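Local coordinates for VP4 protein (PDB 3P06) that probably acts as the serine protease of a birnavirus, cutting the viral polyprotein into its final products, and is captured here as an intramolecular acyl-enzyme, at residues 1-7 with 87-93; 120-124 with 150-155. All coordinates share one frame. Residues are numbered along the deposited sequence.

Contact 1 of 2, residues 1-7 with 87-93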
loop_
_atom_site.group_PDB
_atom_site.type_symbol
_atom_site.label_atom_id
_atom_site.label_comp_id
_atom_site.label_asym_id
_atom_site.label_seq_id
_atom_site.Cartn_x
_atom_site.Cartn_y
_atom_site.Cartn_z
ATOM N N ASN A 1 9.624 -10.173 -16.049
ATOM C CA ASN A 1 8.564 -9.499 -16.863
ATOM C C ASN A 1 7.669 -8.654 -15.986
ATOM O O ASN A 1 7.354 -9.034 -14.847
ATOM C CB ASN A 1 7.728 -10.465 -17.663
ATOM C CG ASN A 1 8.066 -10.492 -19.135
ATOM O OD1 ASN A 1 7.186 -10.249 -19.982
ATOM N ND2 ASN A 1 9.327 -10.846 -19.477
ATOM N N GLY A 2 7.292 -7.485 -16.497
ATOM C CA GLY A 2 6.394 -6.578 -15.780
ATOM C C GLY A 2 5.989 -5.439 -16.703
ATOM O O GLY A 2 6.423 -5.337 -17.878
ATOM N N VAL A 3 5.187 -4.542 -16.168
ATOM C CA VAL A 3 4.692 -3.425 -16.933
ATOM C C VAL A 3 5.022 -2.144 -16.153
ATOM O O VAL A 3 4.852 -2.095 -14.914
ATOM C CB VAL A 3 3.169 -3.611 -17.141
ATOM C CG1 VAL A 3 2.545 -2.447 -17.962
ATOM C CG2 VAL A 3 2.929 -4.910 -17.958
ATOM N N GLU A 4 5.480 -1.103 -16.852
ATOM C CA GLU A 4 5.685 0.177 -16.227
ATOM C C GLU A 4 4.477 1.070 -16.506
ATOM O O GLU A 4 4.121 1.269 -17.668
ATOM C CB GLU A 4 6.901 0.897 -16.788
ATOM C CG GLU A 4 7.188 2.181 -15.987
ATOM C CD GLU A 4 7.361 3.437 -16.853
ATOM O OE1 GLU A 4 8.432 4.080 -16.700
ATOM O OE2 GLU A 4 6.442 3.815 -17.664
ATOM N N LEU A 5 3.901 1.677 -15.471
ATOM C CA LEU A 5 2.641 2.417 -15.620
ATOM C C LEU A 5 2.832 3.812 -15.049
ATOM O O LEU A 5 3.513 3.985 -14.026
ATOM C CB LEU A 5 1.495 1.698 -14.840
ATOM C CG LEU A 5 1.318 0.197 -15.077
ATOM C CD1 LEU A 5 0.304 -0.358 -14.134
ATOM C CD2 LEU A 5 0.874 -0.050 -16.567
ATOM N N SER A 6 2.255 4.828 -15.708
ATOM C CA SER A 6 2.099 6.158 -15.109
ATOM C C SER A 6 1.065 5.990 -14.049
ATOM O O SER A 6 0.016 5.486 -14.333
ATOM C CB SER A 6 1.453 7.136 -16.107
ATOM O OG SER A 6 2.372 7.382 -17.108
ATOM N N ALA A 7 1.291 6.450 -12.854
ATOM C CA ALA A 7 0.365 6.128 -11.765
ATOM C C ALA A 7 0.719 6.993 -10.627
ATOM O O ALA A 7 1.896 7.330 -10.405
ATOM C CB ALA A 7 0.561 4.660 -11.310
ATOM N N THR A 87 5.827 9.446 -10.258
ATOM C CA THR A 87 4.731 9.370 -11.227
ATOM C C THR A 87 4.613 8.063 -11.986
ATOM O O THR A 87 3.805 7.949 -12.932
ATOM C CB THR A 87 4.823 10.530 -12.327
ATOM O OG1 THR A 87 6.036 10.354 -13.072
ATOM C CG2 THR A 87 4.833 11.882 -11.688
ATOM N N SER A 88 5.391 7.063 -11.603
ATOM C CA SER A 88 5.268 5.775 -12.275
ATOM C C SER A 88 5.591 4.618 -11.371
ATOM O O SER A 88 6.305 4.790 -10.339
ATOM C CB SER A 88 6.198 5.760 -13.516
ATOM O OG SER A 88 7.505 5.735 -13.017
ATOM N N ILE A 89 5.102 3.436 -11.743
ATOM C CA ILE A 89 5.507 2.258 -11.032
ATOM C C ILE A 89 5.830 1.146 -11.987
ATOM O O ILE A 89 5.374 1.146 -13.109
ATOM C CB ILE A 89 4.365 1.724 -10.083
ATOM C CG1 ILE A 89 3.048 1.504 -10.887
ATOM C CG2 ILE A 89 4.178 2.710 -8.976
ATOM C CD1 ILE A 89 1.817 1.167 -10.029
ATOM N N LEU A 90 6.543 0.156 -11.509
ATOM C CA LEU A 90 6.762 -1.008 -12.282
ATOM C C LEU A 90 6.088 -2.179 -11.512
ATOM O O LEU A 90 6.454 -2.492 -10.369
ATOM C CB LEU A 90 8.247 -1.217 -12.442
ATOM C CG LEU A 90 8.747 -2.442 -13.233
ATOM C CD1 LEU A 90 8.080 -2.536 -14.558
ATOM C CD2 LEU A 90 10.228 -2.264 -13.539
ATOM N N VAL A 91 5.131 -2.807 -12.172
ATOM C CA VAL A 91 4.289 -3.851 -11.603
ATOM C C VAL A 91 4.826 -5.168 -12.205
ATOM O O VAL A 91 4.857 -5.345 -13.428
ATOM C CB VAL A 91 2.796 -3.612 -11.998
ATOM C CG1 VAL A 91 1.837 -4.738 -11.463
ATOM C CG2 VAL A 91 2.297 -2.231 -11.433
ATOM N N PRO A 92 5.238 -6.086 -11.344
ATOM C CA PRO A 92 5.822 -7.350 -11.865
ATOM C C PRO A 92 4.671 -8.252 -12.335
ATOM O O PRO A 92 3.526 -8.106 -11.860
ATOM C CB PRO A 92 6.532 -7.951 -10.646
ATOM C CG PRO A 92 5.600 -7.413 -9.424
ATOM C CD PRO A 92 5.242 -5.982 -9.859
ATOM N N ASP A 93 4.973 -9.141 -13.276
ATOM C CA ASP A 93 3.987 -10.094 -13.757
ATOM C C ASP A 93 3.819 -11.214 -12.694
ATOM O O ASP A 93 2.769 -11.787 -12.579
ATOM C CB ASP A 93 4.473 -10.708 -15.046
ATOM C CG ASP A 93 4.153 -9.849 -16.261
ATOM O OD1 ASP A 93 3.464 -8.790 -16.147
ATOM O OD2 ASP A 93 4.604 -10.270 -17.359
HETATM O O HOH W 1 4.437 -7.666 -19.401
#

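Contact 2 of 2, residues 120-124 with 150-155. With SO4 (sulfate ion), chain B.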
loop_
_atom_site.group_PDB
_atom_site.type_symbol
_atom_site.label_atom_id
_atom_site.label_comp_id
_atom_site.label_asym_id
_atom_site.label_seq_id
_atom_site.Cartn_x
_atom_site.Cartn_y
_atom_site.Cartn_z
ATOM N N PHE A 120 6.904 10.670 -1.173
ATOM C CA PHE A 120 8.071 9.859 -0.912
ATOM C C PHE A 120 7.962 9.413 0.531
ATOM O O PHE A 120 8.647 9.951 1.400
ATOM C CB PHE A 120 9.312 10.686 -1.156
ATOM C CG PHE A 120 10.588 9.931 -1.008
ATOM C CD1 PHE A 120 10.888 8.883 -1.850
ATOM C CD2 PHE A 120 11.527 10.302 -0.018
ATOM C CE1 PHE A 120 12.091 8.159 -1.698
ATOM C CE2 PHE A 120 12.740 9.551 0.125
ATOM C CZ PHE A 120 13.010 8.527 -0.732
ATOM N N LEU A 121 7.079 8.445 0.778
ATOM C CA LEU A 121 6.791 8.030 2.109
ATOM C C LEU A 121 5.943 6.784 1.994
ATOM O O LEU A 121 5.004 6.742 1.191
ATOM C CB LEU A 121 5.978 9.115 2.814
ATOM C CG LEU A 121 5.655 8.879 4.299
ATOM C CD1 LEU A 121 6.859 9.078 5.145
ATOM C CD2 LEU A 121 4.520 9.767 4.819
HETATM N N MSE A 122 6.228 5.771 2.782
HETATM C CA MSE A 122 5.411 4.564 2.727
HETATM C C MSE A 122 4.454 4.649 3.897
HETATM O O MSE A 122 4.761 5.304 4.926
HETATM C CB MSE A 122 6.285 3.320 2.881
HETATM C CG MSE A 122 7.299 3.190 1.724
HETATM SE SE MSE A 122 8.190 1.419 1.941
HETATM C CE MSE A 122 6.847 0.469 0.901
ATOM N N VAL A 123 3.317 3.984 3.774
ATOM C CA VAL A 123 2.348 4.082 4.858
ATOM C C VAL A 123 1.827 2.693 5.255
ATOM O O VAL A 123 1.537 1.897 4.389
ATOM C CB VAL A 123 1.193 5.026 4.401
ATOM C CG1 VAL A 123 0.023 4.980 5.394
ATOM C CG2 VAL A 123 1.731 6.514 4.198
ATOM N N THR A 124 1.710 2.377 6.534
ATOM C CA THR A 124 1.137 1.066 6.912
ATOM C C THR A 124 0.090 1.264 8.008
ATOM O O THR A 124 0.294 2.078 8.933
ATOM C CB THR A 124 2.267 0.007 7.388
ATOM O OG1 THR A 124 1.716 -1.321 7.526
ATOM C CG2 THR A 124 2.844 0.373 8.728
ATOM N N GLY A 150 15.595 3.041 1.657
ATOM C CA GLY A 150 15.903 4.452 1.871
ATOM C C GLY A 150 14.702 5.407 1.849
ATOM O O GLY A 150 14.789 6.544 1.347
ATOM N N ILE A 151 13.567 4.986 2.398
ATOM C CA ILE A 151 12.393 5.847 2.359
ATOM C C ILE A 151 11.742 5.835 3.747
ATOM O O ILE A 151 11.845 4.859 4.454
ATOM C CB ILE A 151 11.419 5.389 1.255
ATOM C CG1 ILE A 151 10.185 6.299 1.119
ATOM C CG2 ILE A 151 10.943 3.853 1.501
ATOM C CD1 ILE A 151 9.308 5.973 -0.235
ATOM N N GLY A 152 11.133 6.931 4.160
ATOM C CA GLY A 152 10.383 6.990 5.438
ATOM C C GLY A 152 9.106 6.125 5.487
ATOM O O GLY A 152 8.466 5.820 4.459
ATOM N N LEU A 153 8.685 5.793 6.711
ATOM C CA LEU A 153 7.459 5.030 6.862
ATOM C C LEU A 153 6.581 5.761 7.873
ATOM O O LEU A 153 7.089 6.145 8.917
ATOM C CB LEU A 153 7.811 3.676 7.428
ATOM C CG LEU A 153 6.580 2.798 7.770
ATOM C CD1 LEU A 153 5.746 2.376 6.538
ATOM C CD2 LEU A 153 6.962 1.535 8.560
ATOM N N ALA A 154 5.288 5.924 7.564
ATOM C CA ALA A 154 4.309 6.472 8.492
ATOM C C ALA A 154 3.487 5.326 9.011
ATOM O O ALA A 154 3.132 4.414 8.245
ATOM C CB ALA A 154 3.397 7.478 7.822
ATOM N N ALA A 155 3.178 5.358 10.312
ATOM C CA ALA A 155 2.396 4.251 10.941
ATOM C C ALA A 155 1.938 4.768 12.278
ATOM O O ALA A 155 2.473 5.774 12.750
ATOM C CB ALA A 155 3.279 2.941 11.193
HETATM S S SO4 B . 1.000 -3.039 10.613
HETATM O O1 SO4 B . 0.234 -1.873 10.251
HETATM O O2 SO4 B . 2.393 -2.621 10.772
HETATM O O3 SO4 B . 0.469 -3.521 11.870
HETATM O O4 SO4 B . 0.920 -4.159 9.710
HETATM O O HOH W 2 10.598 9.384 3.261
#

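Contact 1 of 2, residues 1-7 with 87-93
Leu5, Ile89, Val91 and Ala7 form the apolar side of this two-stranded pairing. Leu5 CD1 lies 3.8 Å from Val91 CG2 and Leu5 CB 4.3 Å from Ile89 CG1, while Ala7 CB meets Ile89 CD1 at 3.9 Å, so Ile89 is touched by Leu5 of strand 2-6 and by Ala7 just after it. Val3 points to the same face. Between the side chains runs an antiparallel ladder. Val3 and Val91 form one hydrogen-bonded pair, with Val3 N to Val91 O at 2.9 Å and Val91 N to Val3 O at 2.8 Å; Leu5 and Ile89 form the next, with Leu5 N to Ile89 O and Ile89 N to Leu5 O both 2.8 Å. Asp93 N to Asn1 O and Ala7 N to Thr87 O, each 2.9 Å, extend the ladder at its two ends. Gly2 faces Pro92 in a non-hydrogen-bonded pair, their CA atoms 4.0 Å apart; Gly2 CA lies 3.1 Å from Val91 O, and a CB on Gly2 would clash with that oxygen, so glycine suits the position. The other face mixes Glu4, Ser6 and Ser88 with Leu90 and Pro92, and Ser88 OG turns to Thr85 outside the pair. Near the N-terminus a water bridges Gly2 O and Asp93 OD2 through weak hydrogen bonds. Strand 2-6 is the outer strand of a small antiparallel sheet, strand 88-92 pairing on its far side with strand 83-84; Ile89 packs its side chain on strands 21-31 and 75-81, Val91 on 75-81.

Contact 2 of 2, residues 120-124 with 150-155
Gly150 ends helix 138-149 in a Schellman motif, its positive phi favouring glycine, and its carbonyl O comes within 3.4 Å of Phe120 CZ. Ile151 points at the other segment: its CG1 sits over the face of the Phe120 ring, 3.9 Å from the centroid, in a CH-pi contact, and its CG2 reaches the SE of selenomethionine Met122 at 3.7 Å. Gly152 begins the backbone pairing, its O accepting from Met122 N at 2.8 Å, while a water joins Gly152 N (2.7 Å) to Phe120 O (2.8 Å). From here the chains run parallel, and with helix 138-149 between strands 122-123 and 153-155 the connection is a beta-alpha-beta crossover in the small parallel sheet that strand 161-162 completes. Leu153 lays CD1 3.8 Å from Met122 CB, and both side chains also touch helix 138-149. Ala154 uses both its backbone N and its O: N donates to Met122 O at 2.8 Å, O accepts from Thr124 N at 3.0 Å. Its CB meets Leu121 CD2 at 3.9 Å and Val123 CG2 at 4.1 Å, on the face turned to helix 166-173. Ala155 CB closes on Thr124 CG2 at 3.6 Å, next to the predicted catalytic pair: Thr124 OG1 is hydrogen-bonded to Lys141, and the side chain touches Ser102, the predicted nucleophile. A sulfate, probably from the crystallisation liquor, has O1 3.2 Å from Thr124 OG1 and is also hydrogen-bonded to Lys141.

Both contacts are strand pairings, but they share no strand and do not touch: their centres are 20 Å apart and their nearest atoms about 9 Å. Contact 1 lies toward the surface, away from the predicted active site, and joins the chain's N-terminus to a strand some eighty residues on; its antiparallel ladder carries one apolar and one mixed face. Contact 2 is buried and more local; its parallel strands are neighbours in the sheet, with helix 138-149 in the chain between them, and apolar side chains pack on both faces. Its one polar side chain, Thr124, sits at the end beside the predicted serine-lysine pair, whereas in contact 1 polar side chains occupy one face and the N-terminal end.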